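Beta-hexosaminidase Amuc_2018 (Akkermansia muciniphila, PDB 6JEB) hydrolyses terminal non-reducing N-acetylglucosamine and N-acetylgalactosamine residues from beta-linked glycans as a zinc-containing family 20 glycoside hydrolase. Local coordinates at residues Arg135-Gly140 with Gln168-Leu173; Glu172-Cys177 with Ile246-Ile251; Lys145-Arg150 with Leu197-Pro202. One frame throughout, in Å; residues are numbered along the deposited sequence.

Contact 1: residues Arg135-Gly140 with Gln168-Leu173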
ATOM      1  N   ARG A 135      14.314   7.972   2.580  1.00 10.79           N
ATOM      2  CA  ARG A 135      13.884   8.866   1.506  1.00 11.20           C
ATOM      3  C   ARG A 135      13.170  10.137   1.968  1.00 11.56           C
ATOM      4  O   ARG A 135      12.787  10.953   1.109  1.00 11.99           O
ATOM      5  CB  ARG A 135      12.995   8.119   0.503  1.00 11.74           C
ATOM      6  CG  ARG A 135      13.579   6.803   0.005  1.00 12.07           C
ATOM      7  CD  ARG A 135      14.954   6.990  -0.659  1.00 12.02           C
ATOM      8  NE  ARG A 135      15.484   5.687  -1.037  1.00 11.96           N
ATOM      9  CZ  ARG A 135      16.775   5.414  -1.209  1.00 11.06           C
ATOM     10  NH1 ARG A 135      17.690   6.375  -1.100  1.00 12.28           N
ATOM     11  NH2 ARG A 135      17.149   4.171  -1.495  1.00 11.78           N
ATOM     12  N   LEU A 136      12.978  10.337   3.279  1.00 12.22           N
ATOM     13  CA  LEU A 136      12.249  11.493   3.789  1.00 11.89           C
ATOM     14  C   LEU A 136      13.225  12.533   4.310  1.00 12.12           C
ATOM     15  O   LEU A 136      13.952  12.246   5.273  1.00 12.67           O
ATOM     16  CB  LEU A 136      11.322  11.065   4.924  1.00 11.97           C
ATOM     17  CG  LEU A 136      10.573  12.240   5.559  1.00 12.63           C
ATOM     18  CD1 LEU A 136       9.340  12.644   4.739  1.00 14.42           C
ATOM     19  CD2 LEU A 136      10.179  11.935   7.005  1.00 14.25           C
ATOM     20  N   PRO A 137      13.252  13.747   3.764  1.00 12.41           N
ATOM     21  CA  PRO A 137      14.118  14.785   4.339  1.00 12.78           C
ATOM     22  C   PRO A 137      13.540  15.291   5.653  1.00 12.52           C
ATOM     23  O   PRO A 137      12.322  15.425   5.807  1.00 14.35           O
ATOM     24  CB  PRO A 137      14.105  15.880   3.267  1.00 14.36           C
ATOM     25  CG  PRO A 137      12.741  15.740   2.638  1.00 14.47           C
ATOM     26  CD  PRO A 137      12.463  14.250   2.621  1.00 12.99           C
ATOM     27  N   VAL A 138      14.422  15.549   6.617  1.00 12.97           N
ATOM     28  CA  VAL A 138      13.998  16.064   7.918  1.00 12.74           C
ATOM     29  C   VAL A 138      14.904  17.224   8.300  1.00 14.30           C
ATOM     30  O   VAL A 138      16.104  17.011   8.545  1.00 15.36           O
ATOM     31  CB  VAL A 138      14.019  14.981   9.014  1.00 13.42           C
ATOM     32  CG1 VAL A 138      13.457  15.546  10.312  1.00 15.35           C
ATOM     33  CG2 VAL A 138      13.240  13.743   8.592  1.00 14.37           C
ATOM     34  N   PRO A 139      14.386  18.448   8.381  1.00 15.58           N
ATOM     35  CA  PRO A 139      15.215  19.577   8.811  1.00 16.68           C
ATOM     36  C   PRO A 139      15.859  19.298  10.161  1.00 17.43           C
ATOM     37  O   PRO A 139      15.227  18.757  11.079  1.00 18.20           O
ATOM     38  CB  PRO A 139      14.217  20.737   8.892  1.00 18.78           C
ATOM     39  CG  PRO A 139      13.140  20.365   7.907  1.00 18.71           C
ATOM     40  CD  PRO A 139      13.023  18.869   8.005  1.00 17.26           C
ATOM     41  N   GLY A 140      17.139  19.646  10.265  1.00 16.14           N
ATOM     42  CA  GLY A 140      17.915  19.397  11.459  1.00 15.10           C
ATOM     43  C   GLY A 140      18.654  18.078  11.475  1.00 14.47           C
ATOM     44  O   GLY A 140      19.450  17.845  12.396  1.00 15.79           O
ATOM     45  N   GLN A 168       8.874  19.681  -1.297  1.00 15.26           N
ATOM     46  CA  GLN A 168       7.995  20.151  -2.363  1.00 17.15           C
ATOM     47  C   GLN A 168       7.490  18.994  -3.227  1.00 14.93           C
ATOM     48  O   GLN A 168       6.318  18.977  -3.628  1.00 16.11           O
ATOM     49  CB  GLN A 168       8.743  21.187  -3.200  1.00 20.32           C
ATOM     50  CG  GLN A 168       7.883  21.965  -4.164  1.00 25.24           C
ATOM     51  CD  GLN A 168       8.635  23.142  -4.767  1.00 26.97           C
ATOM     52  OE1 GLN A 168       8.711  24.219  -4.168  1.00 31.68           O
ATOM     53  NE2 GLN A 168       9.207  22.941  -5.950  1.00 27.97           N
ATOM     54  N   GLU A 169       8.350  18.012  -3.516  1.00 14.17           N
ATOM     55  CA  GLU A 169       7.896  16.840  -4.262  1.00 13.82           C
ATOM     56  C   GLU A 169       6.840  16.058  -3.491  1.00 12.42           C
ATOM     57  O   GLU A 169       5.877  15.557  -4.082  1.00 13.17           O
ATOM     58  CB  GLU A 169       9.071  15.925  -4.603  1.00 14.82           C
ATOM     59  CG  GLU A 169       9.922  16.395  -5.761  1.00 16.20           C
ATOM     60  CD  GLU A 169      11.131  15.494  -5.963  1.00 17.97           C
ATOM     61  OE1 GLU A 169      11.643  14.958  -4.950  1.00 16.65           O
ATOM     62  OE2 GLU A 169      11.562  15.315  -7.130  1.00 22.49           O
ATOM     63  N   LEU A 170       7.026  15.890  -2.179  1.00 12.33           N
ATOM     64  CA  LEU A 170       6.040  15.132  -1.415  1.00 12.24           C
ATOM     65  C   LEU A 170       4.712  15.880  -1.327  1.00 11.72           C
ATOM     66  O   LEU A 170       3.642  15.259  -1.402  1.00 13.18           O
ATOM     67  CB  LEU A 170       6.595  14.770  -0.040  1.00 12.23           C
ATOM     68  CG  LEU A 170       7.776  13.797  -0.097  1.00 13.03           C
ATOM     69  CD1 LEU A 170       8.391  13.610   1.279  1.00 14.88           C
ATOM     70  CD2 LEU A 170       7.362  12.446  -0.679  1.00 13.66           C
ATOM     71  N   LYS A 171       4.757  17.213  -1.199  1.00 12.66           N
ATOM     72  CA  LYS A 171       3.515  17.982  -1.207  1.00 12.36           C
ATOM     73  C   LYS A 171       2.845  17.930  -2.574  1.00 13.01           C
ATOM     74  O   LYS A 171       1.608  17.892  -2.663  1.00 13.79           O
ATOM     75  CB  LYS A 171       3.758  19.422  -0.745  1.00 13.55           C
ATOM     76  CG  LYS A 171       4.143  19.515   0.733  1.00 15.15           C
ATOM     77  CD  LYS A 171       4.231  20.948   1.235  1.00 17.05           C
ATOM     78  CE  LYS A 171       4.414  20.972   2.750  1.00 22.31           C
ATOM     79  NZ  LYS A 171       4.338  22.341   3.355  1.00 27.21           N
ATOM     80  N   GLU A 172       3.639  17.911  -3.649  1.00 12.49           N
ATOM     81  CA  GLU A 172       3.075  17.704  -4.979  1.00 13.89           C
ATOM     82  C   GLU A 172       2.365  16.356  -5.058  1.00 13.37           C
ATOM     83  O   GLU A 172       1.233  16.262  -5.551  1.00 14.30           O
ATOM     84  CB  GLU A 172       4.167  17.791  -6.048  1.00 14.07           C
ATOM     85  CG  GLU A 172       3.613  17.537  -7.447  1.00 15.90           C
ATOM     86  CD  GLU A 172       4.672  17.221  -8.483  1.00 16.16           C
ATOM     87  OE1 GLU A 172       5.747  16.693  -8.119  1.00 18.09           O
ATOM     88  OE2 GLU A 172       4.427  17.502  -9.673  1.00 17.86           O
ATOM     89  N   LEU A 173       3.023  15.299  -4.577  1.00 12.74           N
ATOM     90  CA  LEU A 173       2.432  13.965  -4.616  1.00 11.49           C
ATOM     91  C   LEU A 173       1.116  13.926  -3.849  1.00 12.11           C
ATOM     92  O   LEU A 173       0.139  13.325  -4.312  1.00 13.23           O
ATOM     93  CB  LEU A 173       3.415  12.953  -4.022  1.00 12.11           C
ATOM     94  CG  LEU A 173       2.913  11.510  -3.924  1.00 13.47           C
ATOM     95  CD1 LEU A 173       2.660  10.917  -5.305  1.00 14.02           C
ATOM     96  CD2 LEU A 173       3.910  10.654  -3.128  1.00 15.30           C
TER
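Leu136 and Leu170 meet where an irregular stretch of backbone, residues 135-140, passes the helical turns of 168-173, and their CA atoms, 8.9 Å apart, are the nearest pair. That spacing is wide, and side chains bridge it. CB of Leu170 points toward the loop. Its CD1 touches CD1 of Leu136 at 3.7 Å, and the two leucines cross at about a right angle. Leu136 carries CG on the side away from its backbone N (chi1 177°), which swings the branch end closer to the helix than its CB direction alone would suggest. Pro137 adds a looser touch, with its CD 4.3 Å from CD1 of Leu170. The one methyl of Leu170 therefore serves both loop residues. Helix 230-246 adds to the apolar cluster: Val239 and Leu243 pack on Leu136, and Ile246 packs on Leu170. Next to the leucine, Arg135 turns its guanidinium away from the helix and hydrogen-bonds to the carbonyls of Pro99, Ala100 and Gly163. The side chain of Leu136 is about 12 Å from that of the active-site Asp130. The contact is loop-on-helix packing in the TIM-barrel catalytic domain of family 20, joining the loop after strand 123-127 to the outer helix 167-178.

Contact 2: residues Glu172-Cys177 with Ile246-Ile251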
ATOM      1  N   GLU A 172       3.639  17.911  -3.649  1.00 12.49           N
ATOM      2  CA  GLU A 172       3.075  17.704  -4.979  1.00 13.89           C
ATOM      3  C   GLU A 172       2.365  16.356  -5.058  1.00 13.37           C
ATOM      4  O   GLU A 172       1.233  16.262  -5.551  1.00 14.30           O
ATOM      5  CB  GLU A 172       4.167  17.791  -6.048  1.00 14.07           C
ATOM      6  CG  GLU A 172       3.613  17.537  -7.447  1.00 15.90           C
ATOM      7  CD  GLU A 172       4.672  17.221  -8.483  1.00 16.16           C
ATOM      8  OE1 GLU A 172       5.747  16.693  -8.119  1.00 18.09           O
ATOM      9  OE2 GLU A 172       4.427  17.502  -9.673  1.00 17.86           O
ATOM     10  N   LEU A 173       3.023  15.299  -4.577  1.00 12.74           N
ATOM     11  CA  LEU A 173       2.432  13.965  -4.616  1.00 11.49           C
ATOM     12  C   LEU A 173       1.116  13.926  -3.849  1.00 12.11           C
ATOM     13  O   LEU A 173       0.139  13.325  -4.312  1.00 13.23           O
ATOM     14  CB  LEU A 173       3.415  12.953  -4.022  1.00 12.11           C
ATOM     15  CG  LEU A 173       2.913  11.510  -3.924  1.00 13.47           C
ATOM     16  CD1 LEU A 173       2.660  10.917  -5.305  1.00 14.02           C
ATOM     17  CD2 LEU A 173       3.910  10.654  -3.128  1.00 15.30           C
ATOM     18  N   VAL A 174       1.074  14.559  -2.673  1.00 12.31           N
ATOM     19  CA  VAL A 174      -0.154  14.577  -1.876  1.00 12.08           C
ATOM     20  C   VAL A 174      -1.295  15.221  -2.663  1.00 13.24           C
ATOM     21  O   VAL A 174      -2.422  14.706  -2.697  1.00 13.40           O
ATOM     22  CB  VAL A 174       0.093  15.280  -0.528  1.00 12.76           C
ATOM     23  CG1 VAL A 174      -1.228  15.709   0.112  1.00 14.53           C
ATOM     24  CG2 VAL A 174       0.882  14.376   0.403  1.00 13.51           C
ATOM     25  N   ALA A 175      -1.023  16.362  -3.303  1.00 12.69           N
ATOM     26  CA  ALA A 175      -2.069  17.045  -4.060  1.00 12.18           C
ATOM     27  C   ALA A 175      -2.464  16.245  -5.294  1.00 13.11           C
ATOM     28  O   ALA A 175      -3.649  16.166  -5.645  1.00 14.64           O
ATOM     29  CB  ALA A 175      -1.594  18.442  -4.455  1.00 13.89           C
ATOM     30  N   TYR A 176      -1.475  15.645  -5.958  1.00 12.36           N
ATOM     31  CA  TYR A 176      -1.730  14.813  -7.124  1.00 13.78           C
ATOM     32  C   TYR A 176      -2.629  13.641  -6.757  1.00 13.26           C
ATOM     33  O   TYR A 176      -3.607  13.345  -7.458  1.00 13.24           O
ATOM     34  CB  TYR A 176      -0.378  14.318  -7.658  1.00 14.49           C
ATOM     35  CG  TYR A 176      -0.440  13.693  -9.020  1.00 13.55           C
ATOM     36  CD1 TYR A 176      -0.692  12.334  -9.173  1.00 13.63           C
ATOM     37  CD2 TYR A 176      -0.245  14.460 -10.161  1.00 14.75           C
ATOM     38  CE1 TYR A 176      -0.756  11.758 -10.423  1.00 15.06           C
ATOM     39  CE2 TYR A 176      -0.312  13.896 -11.414  1.00 15.01           C
ATOM     40  CZ  TYR A 176      -0.566  12.546 -11.541  1.00 14.83           C
ATOM     41  OH  TYR A 176      -0.638  11.997 -12.799  1.00 16.92           O
ATOM     42  N   CYS A 177      -2.334  12.991  -5.631  1.00 12.31           N
ATOM     43  CA  CYS A 177      -3.154  11.879  -5.166  1.00 12.69           C
ATOM     44  C   CYS A 177      -4.547  12.339  -4.764  1.00 12.37           C
ATOM     45  O   CYS A 177      -5.535  11.669  -5.086  1.00 13.37           O
ATOM     46  CB  CYS A 177      -2.453  11.170  -4.006  1.00 11.93           C
ATOM     47  SG  CYS A 177      -1.062  10.168  -4.556  1.00 13.28           S
ATOM     48  N   ILE A 246       3.365  17.739   5.763  1.00 15.59           N
ATOM     49  CA  ILE A 246       3.321  17.230   4.392  1.00 14.73           C
ATOM     50  C   ILE A 246       2.071  16.417   4.123  1.00 14.07           C
ATOM     51  O   ILE A 246       1.460  16.544   3.057  1.00 15.82           O
ATOM     52  CB  ILE A 246       4.587  16.403   4.091  1.00 15.24           C
ATOM     53  CG1 ILE A 246       5.837  17.274   4.178  1.00 15.44           C
ATOM     54  CG2 ILE A 246       4.472  15.731   2.712  1.00 14.96           C
ATOM     55  CD1 ILE A 246       7.120  16.450   4.228  1.00 15.62           C
ATOM     56  N   PHE A 247       1.715  15.529   5.050  1.00 13.60           N
ATOM     57  CA  PHE A 247       0.744  14.476   4.768  1.00 13.88           C
ATOM     58  C   PHE A 247      -0.534  14.728   5.548  1.00 15.07           C
ATOM     59  O   PHE A 247      -0.621  14.367   6.730  1.00 15.89           O
ATOM     60  CB  PHE A 247       1.333  13.107   5.127  1.00 14.09           C
ATOM     61  CG  PHE A 247       2.516  12.726   4.282  1.00 13.09           C
ATOM     62  CD1 PHE A 247       2.343  12.305   2.967  1.00 14.43           C
ATOM     63  CD2 PHE A 247       3.806  12.804   4.791  1.00 13.24           C
ATOM     64  CE1 PHE A 247       3.436  11.953   2.174  1.00 14.84           C
ATOM     65  CE2 PHE A 247       4.910  12.449   4.013  1.00 13.69           C
ATOM     66  CZ  PHE A 247       4.723  12.025   2.697  1.00 14.35           C
ATOM     67  N   PRO A 248      -1.561  15.309   4.922  1.00 15.11           N
ATOM     68  CA  PRO A 248      -2.786  15.655   5.658  1.00 15.67           C
ATOM     69  C   PRO A 248      -3.622  14.457   6.078  1.00 15.86           C
ATOM     70  O   PRO A 248      -4.599  14.652   6.810  1.00 18.55           O
ATOM     71  CB  PRO A 248      -3.551  16.539   4.663  1.00 16.88           C
ATOM     72  CG  PRO A 248      -3.076  16.069   3.327  1.00 17.33           C
ATOM     73  CD  PRO A 248      -1.617  15.745   3.517  1.00 16.37           C
ATOM     74  N   SER A 249      -3.280  13.233   5.661  1.00 15.46           N
ATOM     75  CA  SER A 249      -4.035  12.076   6.135  1.00 15.39           C
ATOM     76  C   SER A 249      -3.958  11.948   7.649  1.00 16.27           C
ATOM     77  O   SER A 249      -4.878  11.407   8.280  1.00 18.53           O
ATOM     78  CB  SER A 249      -3.525  10.791   5.479  1.00 15.69           C
ATOM     79  OG  SER A 249      -2.193  10.504   5.894  1.00 15.77           O
ATOM     80  N   GLY A 250      -2.872  12.431   8.250  1.00 16.31           N
ATOM     81  CA  GLY A 250      -2.696  12.305   9.679  1.00 16.03           C
ATOM     82  C   GLY A 250      -2.414  10.903  10.166  1.00 16.85           C
ATOM     83  O   GLY A 250      -2.339  10.690  11.378  1.00 20.73           O
ATOM     84  N   ILE A 251      -2.272   9.938   9.268  1.00 15.20           N
ATOM     85  CA  ILE A 251      -1.973   8.560   9.626  1.00 15.29           C
ATOM     86  C   ILE A 251      -0.493   8.324   9.370  1.00 14.46           C
ATOM     87  O   ILE A 251       0.002   8.591   8.266  1.00 15.89           O
ATOM     88  CB  ILE A 251      -2.823   7.594   8.788  1.00 16.08           C
ATOM     89  CG1 ILE A 251      -4.316   7.853   9.029  1.00 18.64           C
ATOM     90  CG2 ILE A 251      -2.454   6.159   9.101  1.00 16.75           C
ATOM     91  CD1 ILE A 251      -5.227   6.989   8.168  1.00 19.63           C
TER
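Val174 is the single knob of this contact, set on helix 167-178 of the TIM barrel and pressed against the turn that leads from helix 230-246 into strand 251-253. The CA atoms of Val174 and Phe247 are 6.7 Å apart. The hollow that receives the valine has three parts: the carbonyl of Ile246, the ring of Phe247 and the ring of Pro248. The two methyls of Val174 divide this surface between them. CG2, anti to the carbonyl carbon, reaches the Phe247 ring obliquely, 3.6 Å from CD1. The same methyl lies 3.5 Å from Ile246 O. CG1, anti to the backbone N (chi1 162°), goes the other way and meets CD and CG of Pro248. The Phe247 ring also packs against its own neighbour in the chain, since CG2 of Ile246 lies 3.5 Å above the plane, over the ring centre. Val184, Pro186 and Leu126 of the barrel strands also touch this ring, which thus ties the turn to the barrel wall. Residues 247-250 form a type I beta turn, with Gly250 at positive phi where it ends. Ser249 OG bonds to the carbonyl of Val184 and takes a weak bond from the backbone N of Ile251. The packing at the proline is tight: Val174 CG1 is 3.4 Å from Pro248 CD, closer than usual for two carbons.

Contact 3: residues Lys145-Arg150 with Leu197-Pro202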
ATOM      1  N   LYS A 145      20.204  12.832   4.422  1.00 12.67           N
ATOM      2  CA  LYS A 145      20.536  13.030   3.014  1.00 11.71           C
ATOM      3  C   LYS A 145      21.959  12.576   2.709  1.00 11.42           C
ATOM      4  O   LYS A 145      22.183  11.793   1.781  1.00 13.63           O
ATOM      5  CB  LYS A 145      20.349  14.501   2.623  1.00 12.85           C
ATOM      6  CG  LYS A 145      20.858  14.850   1.223  1.00 14.38           C
ATOM      7  CD  LYS A 145      20.084  14.146   0.116  1.00 15.28           C
ATOM      8  CE  LYS A 145      20.663  14.486  -1.261  1.00 16.77           C
ATOM      9  NZ  LYS A 145      19.864  13.880  -2.394  1.00 16.85           N
ATOM     10  N   SER A 146      22.939  13.041   3.486  1.00 12.67           N
ATOM     11  CA  SER A 146      24.327  12.817   3.083  1.00 12.76           C
ATOM     12  C   SER A 146      24.754  11.364   3.241  1.00 12.43           C
ATOM     13  O   SER A 146      25.652  10.905   2.516  1.00 14.42           O
ATOM     14  CB  SER A 146      25.270  13.736   3.855  1.00 13.67           C
ATOM     15  OG  SER A 146      25.256  13.409   5.230  1.00 15.02           O
ATOM     16  N   VAL A 147      24.139  10.632   4.177  1.00 12.45           N
ATOM     17  CA  VAL A 147      24.499   9.240   4.445  1.00 12.23           C
ATOM     18  C   VAL A 147      23.350   8.280   4.144  1.00 11.59           C
ATOM     19  O   VAL A 147      23.481   7.384   3.307  1.00 12.36           O
ATOM     20  CB  VAL A 147      24.987   9.060   5.894  1.00 13.55           C
ATOM     21  CG1 VAL A 147      25.328   7.601   6.152  1.00 14.61           C
ATOM     22  CG2 VAL A 147      26.199   9.956   6.173  1.00 15.50           C
ATOM     23  N   ALA A 148      22.213   8.451   4.828  1.00 11.97           N
ATOM     24  CA  ALA A 148      21.178   7.418   4.821  1.00 11.30           C
ATOM     25  C   ALA A 148      20.480   7.262   3.475  1.00 11.18           C
ATOM     26  O   ALA A 148      19.864   6.215   3.237  1.00 12.78           O
ATOM     27  CB  ALA A 148      20.158   7.688   5.934  1.00 12.51           C
ATOM     28  N   SER A 149      20.549   8.261   2.596  1.00 11.35           N
ATOM     29  CA  SER A 149      19.859   8.196   1.313  1.00 10.94           C
ATOM     30  C   SER A 149      20.708   7.565   0.217  1.00 12.38           C
ATOM     31  O   SER A 149      20.266   7.520  -0.939  1.00 13.51           O
ATOM     32  CB  SER A 149      19.402   9.596   0.869  1.00 11.91           C
ATOM     33  OG  SER A 149      20.489  10.359   0.354  1.00 13.24           O
ATOM     34  N   ARG A 150      21.910   7.087   0.546  1.00 12.33           N
ATOM     35  CA  ARG A 150      22.872   6.598  -0.431  1.00 12.42           C
ATOM     36  C   ARG A 150      23.379   5.230  -0.017  1.00 13.23           C
ATOM     37  O   ARG A 150      23.599   4.982   1.170  1.00 14.81           O
ATOM     38  CB  ARG A 150      24.072   7.551  -0.482  1.00 12.80           C
ATOM     39  CG  ARG A 150      23.713   8.896  -1.076  1.00 13.50           C
ATOM     40  CD  ARG A 150      24.613  10.023  -0.581  1.00 13.35           C
ATOM     41  NE  ARG A 150      24.420  11.216  -1.397  1.00 13.19           N
ATOM     42  CZ  ARG A 150      24.998  12.384  -1.148  1.00 13.35           C
ATOM     43  NH1 ARG A 150      25.786  12.521  -0.081  1.00 15.10           N
ATOM     44  NH2 ARG A 150      24.785  13.412  -1.962  1.00 15.71           N
ATOM     45  N   LEU A 197      19.318   4.360   8.932  1.00 11.76           N
ATOM     46  CA  LEU A 197      19.363   5.321  10.027  1.00 11.82           C
ATOM     47  C   LEU A 197      20.602   5.113  10.896  1.00 11.76           C
ATOM     48  O   LEU A 197      21.221   6.085  11.348  1.00 13.31           O
ATOM     49  CB  LEU A 197      18.078   5.225  10.860  1.00 11.60           C
ATOM     50  CG  LEU A 197      17.930   6.221  12.016  1.00 10.87           C
ATOM     51  CD1 LEU A 197      17.962   7.663  11.519  1.00 11.86           C
ATOM     52  CD2 LEU A 197      16.652   5.937  12.816  1.00 13.80           C
ATOM     53  N   HIS A 198      20.990   3.852  11.131  1.00 12.09           N
ATOM     54  CA  HIS A 198      22.189   3.576  11.922  1.00 13.34           C
ATOM     55  C   HIS A 198      23.442   4.075  11.214  1.00 12.94           C
ATOM     56  O   HIS A 198      24.353   4.608  11.858  1.00 14.60           O
ATOM     57  CB  HIS A 198      22.282   2.076  12.238  1.00 13.76           C
ATOM     58  CG  HIS A 198      23.290   1.733  13.295  1.00 15.06           C
ATOM     59  ND1 HIS A 198      23.015   0.856  14.324  1.00 15.68           N
ATOM     60  CD2 HIS A 198      24.571   2.137  13.480  1.00 16.07           C
ATOM     61  CE1 HIS A 198      24.078   0.742  15.101  1.00 15.69           C
ATOM     62  NE2 HIS A 198      25.036   1.512  14.614  1.00 16.49           N
ATOM     63  N   ALA A 199      23.515   3.901   9.893  1.00 13.20           N
ATOM     64  CA  ALA A 199      24.664   4.409   9.150  1.00 13.63           C
ATOM     65  C   ALA A 199      24.828   5.913   9.346  1.00 13.72           C
ATOM     66  O   ALA A 199      25.956   6.410   9.486  1.00 14.35           O
ATOM     67  CB  ALA A 199      24.515   4.069   7.666  1.00 12.84           C
ATOM     68  N   ALA A 200      23.710   6.647   9.396  1.00 12.14           N
ATOM     69  CA  ALA A 200      23.761   8.099   9.554  1.00 11.95           C
ATOM     70  C   ALA A 200      23.935   8.514  11.010  1.00 12.89           C
ATOM     71  O   ALA A 200      24.739   9.405  11.313  1.00 14.14           O
ATOM     72  CB  ALA A 200      22.489   8.726   8.986  1.00 12.97           C
ATOM     73  N   TYR A 201      23.172   7.897  11.916  1.00 12.61           N
ATOM     74  CA  TYR A 201      23.079   8.319  13.314  1.00 12.12           C
ATOM     75  C   TYR A 201      23.242   7.103  14.220  1.00 12.94           C
ATOM     76  O   TYR A 201      22.286   6.652  14.868  1.00 14.04           O
ATOM     77  CB  TYR A 201      21.759   9.053  13.581  1.00 11.53           C
ATOM     78  CG  TYR A 201      21.699  10.383  12.865  1.00 11.48           C
ATOM     79  CD1 TYR A 201      22.455  11.461  13.313  1.00 13.48           C
ATOM     80  CD2 TYR A 201      20.920  10.558  11.720  1.00 11.94           C
ATOM     81  CE1 TYR A 201      22.443  12.675  12.654  1.00 14.07           C
ATOM     82  CE2 TYR A 201      20.900  11.777  11.052  1.00 12.94           C
ATOM     83  CZ  TYR A 201      21.660  12.834  11.532  1.00 12.88           C
ATOM     84  OH  TYR A 201      21.656  14.040  10.873  1.00 13.00           O
ATOM     85  N   PRO A 202      24.455   6.549  14.292  1.00 14.05           N
ATOM     86  CA  PRO A 202      24.672   5.379  15.158  1.00 14.33           C
ATOM     87  C   PRO A 202      24.338   5.657  16.608  1.00 14.42           C
ATOM     88  O   PRO A 202      23.972   4.730  17.347  1.00 15.12           O
ATOM     89  CB  PRO A 202      26.164   5.076  14.966  1.00 15.97           C
ATOM     90  CG  PRO A 202      26.759   6.390  14.522  1.00 16.70           C
ATOM     91  CD  PRO A 202      25.703   7.006  13.652  1.00 14.77           C
TER
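Val147 holds CG1 anti to its backbone N (chi1 179°), and this torsion lays the methyl on the backbone of Ala199 and Ala200. Two short helices, 143-148 and 195-200, pack here; they lie in the connections after strands 123-127 and 183-187 of the TIM-barrel catalytic domain. They come close because the facing side chains are small: the CA atoms of Val147 and Ala200 are 5.3 Å apart. CG1 of Val147 rests 3.6 Å from Ala199 O and 3.9 Å from Ala199 CB. One residue further on, the alanines meet methyl to methyl, with Ala148 CB 4.0 Å from Ala200 CB. CB of Val147 also touches the Ala200 methyl, so that methyl lies against two neighbouring residues of the other helix. Trp134 packs on Ala148, whose side chain is about 10 Å from that of the active-site Asp130. Tyr201 adds a polar tie beside the alanines, as its OH is hydrogen-bonded to the backbone N of Lys143. Two side chains bond back to carbonyls of their own segment. Arg150 NH1 bonds to Ser146 O at 3.1 Å, tilted from the carbonyl plane, while its NE forms a salt bridge with Glu162. The Ser149 hydroxyl donates to Lys145 O at 2.6 Å, in the carbonyl plane and on a lone pair.

In the fold
All three contacts belong to the TIM-barrel catalytic domain. Contacts 1 and 2 share helix 167-178. Their centres are about 11 Å apart, and they touch where Leu170 packs on Phe247. Contact 3 is set apart: its centre is about 16 Å from that of contact 1 and about 25 Å from that of contact 2, which it does not touch. Arg135 links contact 1 to contact 3 through a weak hydrogen bond to Ser149 O. Along the chain, the segments of contact 3 alternate with those of both others. Together they join an outer helix, the turn before strand 251-253 and the loops near the active-site Asp130.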